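Local coordinates for protein LBCATS-a (Synthetic construct, PDB 5EY5) that probably catalyses, as a tryptophan synthase alpha chain, the cleavage of indole-3-glycerol phosphate to indole and glyceraldehyde 3-phosphate, and here binds sn-glycerol-3-phosphate, at residues 113-118 and 137-142. Sequence-based numbering, arbitrary orientation.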
loop_
_atom_site.group_PDB
_atom_site.type_symbol
_atom_site.label_atom_id
_atom_site.label_comp_id
_atom_site.label_asym_id
_atom_site.label_seq_id
_atom_site.Cartn_x
_atom_site.Cartn_y
_atom_site.Cartn_z
ATOM N N ARG A 113 32.927 -10.516 37.992
ATOM C CA ARG A 113 32.996 -11.969 37.965
ATOM C C ARG A 113 33.803 -12.460 36.772
ATOM O O ARG A 113 34.469 -13.504 36.851
ATOM C CB ARG A 113 31.582 -12.545 37.947
ATOM C CG ARG A 113 31.516 -14.015 37.675
ATOM C CD ARG A 113 30.075 -14.501 37.688
ATOM N NE ARG A 113 30.009 -15.906 37.319
ATOM C CZ ARG A 113 29.383 -16.374 36.248
ATOM N NH1 ARG A 113 28.741 -15.551 35.432
ATOM N NH2 ARG A 113 29.400 -17.674 35.995
ATOM N N PHE A 114 33.761 -11.721 35.664
ATOM C CA PHE A 114 34.474 -12.132 34.459
ATOM C C PHE A 114 35.974 -11.900 34.597
ATOM O O PHE A 114 36.782 -12.778 34.272
ATOM C CB PHE A 114 33.929 -11.383 33.243
ATOM C CG PHE A 114 34.771 -11.551 32.021
ATOM C CD1 PHE A 114 34.698 -12.705 31.272
ATOM C CD2 PHE A 114 35.657 -10.575 31.642
ATOM C CE1 PHE A 114 35.480 -12.866 30.153
ATOM C CE2 PHE A 114 36.459 -10.744 30.520
ATOM C CZ PHE A 114 36.359 -11.883 29.779
ATOM N N VAL A 115 36.360 -10.721 35.080
ATOM C CA VAL A 115 37.774 -10.436 35.304
ATOM C C VAL A 115 38.343 -11.352 36.382
ATOM O O VAL A 115 39.498 -11.793 36.295
ATOM C CB VAL A 115 37.967 -8.948 35.657
ATOM C CG1 VAL A 115 39.444 -8.603 35.712
ATOM C CG2 VAL A 115 37.254 -8.075 34.637
ATOM N N LYS A 116 37.556 -11.646 37.421
ATOM C CA LYS A 116 38.028 -12.583 38.441
ATOM C C LYS A 116 38.293 -13.960 37.835
ATOM O O LYS A 116 39.326 -14.580 38.108
ATOM C CB LYS A 116 37.018 -12.680 39.586
ATOM C CG LYS A 116 37.506 -13.497 40.779
ATOM C CD LYS A 116 36.381 -13.801 41.767
ATOM C CE LYS A 116 36.881 -14.655 42.928
ATOM N NZ LYS A 116 35.782 -15.084 43.842
ATOM N N GLU A 117 37.373 -14.454 37.007
ATOM C CA GLU A 117 37.600 -15.732 36.347
ATOM C C GLU A 117 38.781 -15.659 35.382
ATOM O O GLU A 117 39.499 -16.654 35.208
ATOM C CB GLU A 117 36.340 -16.184 35.613
ATOM C CG GLU A 117 36.515 -17.458 34.812
ATOM C CD GLU A 117 36.405 -18.716 35.665
ATOM O OE1 GLU A 117 35.650 -19.632 35.273
ATOM O OE2 GLU A 117 37.066 -18.786 36.724
ATOM N N CYS A 118 39.005 -14.502 34.753
ATOM C CA CYS A 118 40.198 -14.344 33.925
ATOM C C CYS A 118 41.455 -14.594 34.737
ATOM O O CYS A 118 42.339 -15.349 34.317
ATOM C CB CYS A 118 40.249 -12.947 33.305
ATOM S SG CYS A 118 39.217 -12.763 31.853
ATOM N N ALA A 137 34.988 2.350 32.175
ATOM C CA ALA A 137 35.379 2.606 33.561
ATOM C C ALA A 137 35.214 1.366 34.440
ATOM O O ALA A 137 36.103 1.041 35.240
ATOM C CB ALA A 137 34.577 3.782 34.126
ATOM N N ASP A 138 34.081 0.661 34.316
ATOM C CA ASP A 138 33.823 -0.494 35.179
ATOM C C ASP A 138 34.795 -1.638 34.889
ATOM O O ASP A 138 35.413 -2.190 35.806
ATOM C CB ASP A 138 32.378 -0.977 35.014
ATOM C CG ASP A 138 31.351 -0.039 35.649
ATOM O OD1 ASP A 138 30.153 -0.160 35.306
ATOM O OD2 ASP A 138 31.732 0.814 36.481
ATOM N N LEU A 139 34.914 -2.035 33.621
ATOM C CA LEU A 139 35.825 -3.122 33.270
ATOM C C LEU A 139 37.265 -2.774 33.642
ATOM O O LEU A 139 38.017 -3.631 34.122
ATOM C CB LEU A 139 35.708 -3.448 31.778
ATOM C CG LEU A 139 36.568 -4.626 31.270
ATOM C CD1 LEU A 139 36.235 -5.910 31.994
ATOM C CD2 LEU A 139 36.438 -4.835 29.759
ATOM N N ALA A 140 37.660 -1.515 33.439
ATOM C CA ALA A 140 39.039 -1.107 33.694
ATOM C C ALA A 140 39.396 -1.194 35.172
ATOM O O ALA A 140 40.527 -1.553 35.515
ATOM C CB ALA A 140 39.265 0.315 33.179
ATOM N N ALA A 141 38.460 -0.868 36.063
ATOM C CA ALA A 141 38.772 -0.949 37.488
ATOM C C ALA A 141 38.864 -2.401 37.952
ATOM O O ALA A 141 39.721 -2.745 38.770
ATOM C CB ALA A 141 37.733 -0.177 38.297
ATOM N N ALA A 142 37.991 -3.270 37.443
ATOM C CA ALA A 142 38.104 -4.688 37.760
ATOM C C ALA A 142 39.394 -5.272 37.202
ATOM O O ALA A 142 40.078 -6.051 37.878
ATOM C CB ALA A 142 36.889 -5.443 37.221
#
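V115 reaches from helix 111-121 to L139 and A142, one turn apart on helix 137-146, so that two consecutive helices of the outer layer of a TIM barrel pack side by side. The strand between them in the chain, 125-127, belongs to the closed eight-stranded parallel barrel on which both helices rest. The two methyls of V115 divide the work. V115 CG2 meets both partners, coming within 3.6 Å of L139 CD1 and 3.7 Å of A142 CB. The other methyl, anti to the backbone N of V115 (chi1 -173°), lies instead against the carbonyl of A142, with V115 CG1 3.4 Å from A142 O. A branched side chain suits this place because its two methyls can serve two different surfaces at once. Alanine suits the facing position: its lone methyl points at V115 and lets the backbones draw close, with 6.3 Å between V115 CA and A142 CA. The CA-CB bond of L139 points neither at helix 111-121 nor away from it, but an extended chi1 of -177° lets its longer chain bring CD1 to V115. Leucine is also large enough to touch L126 of the barrel strand, as well as V128 and L131.

V148, from the loop after helix 137-146, also packs on V115. F114 and C118, both buried, pack on L126 too, so L126 is a shared apolar partner for both helices. R113, K116 and D138 are exposed and make no contact across the seam, as suits charged side chains. Beside the seam, C118 SG sits 3.6 Å above the plane of the F114 ring, displaced toward its rim.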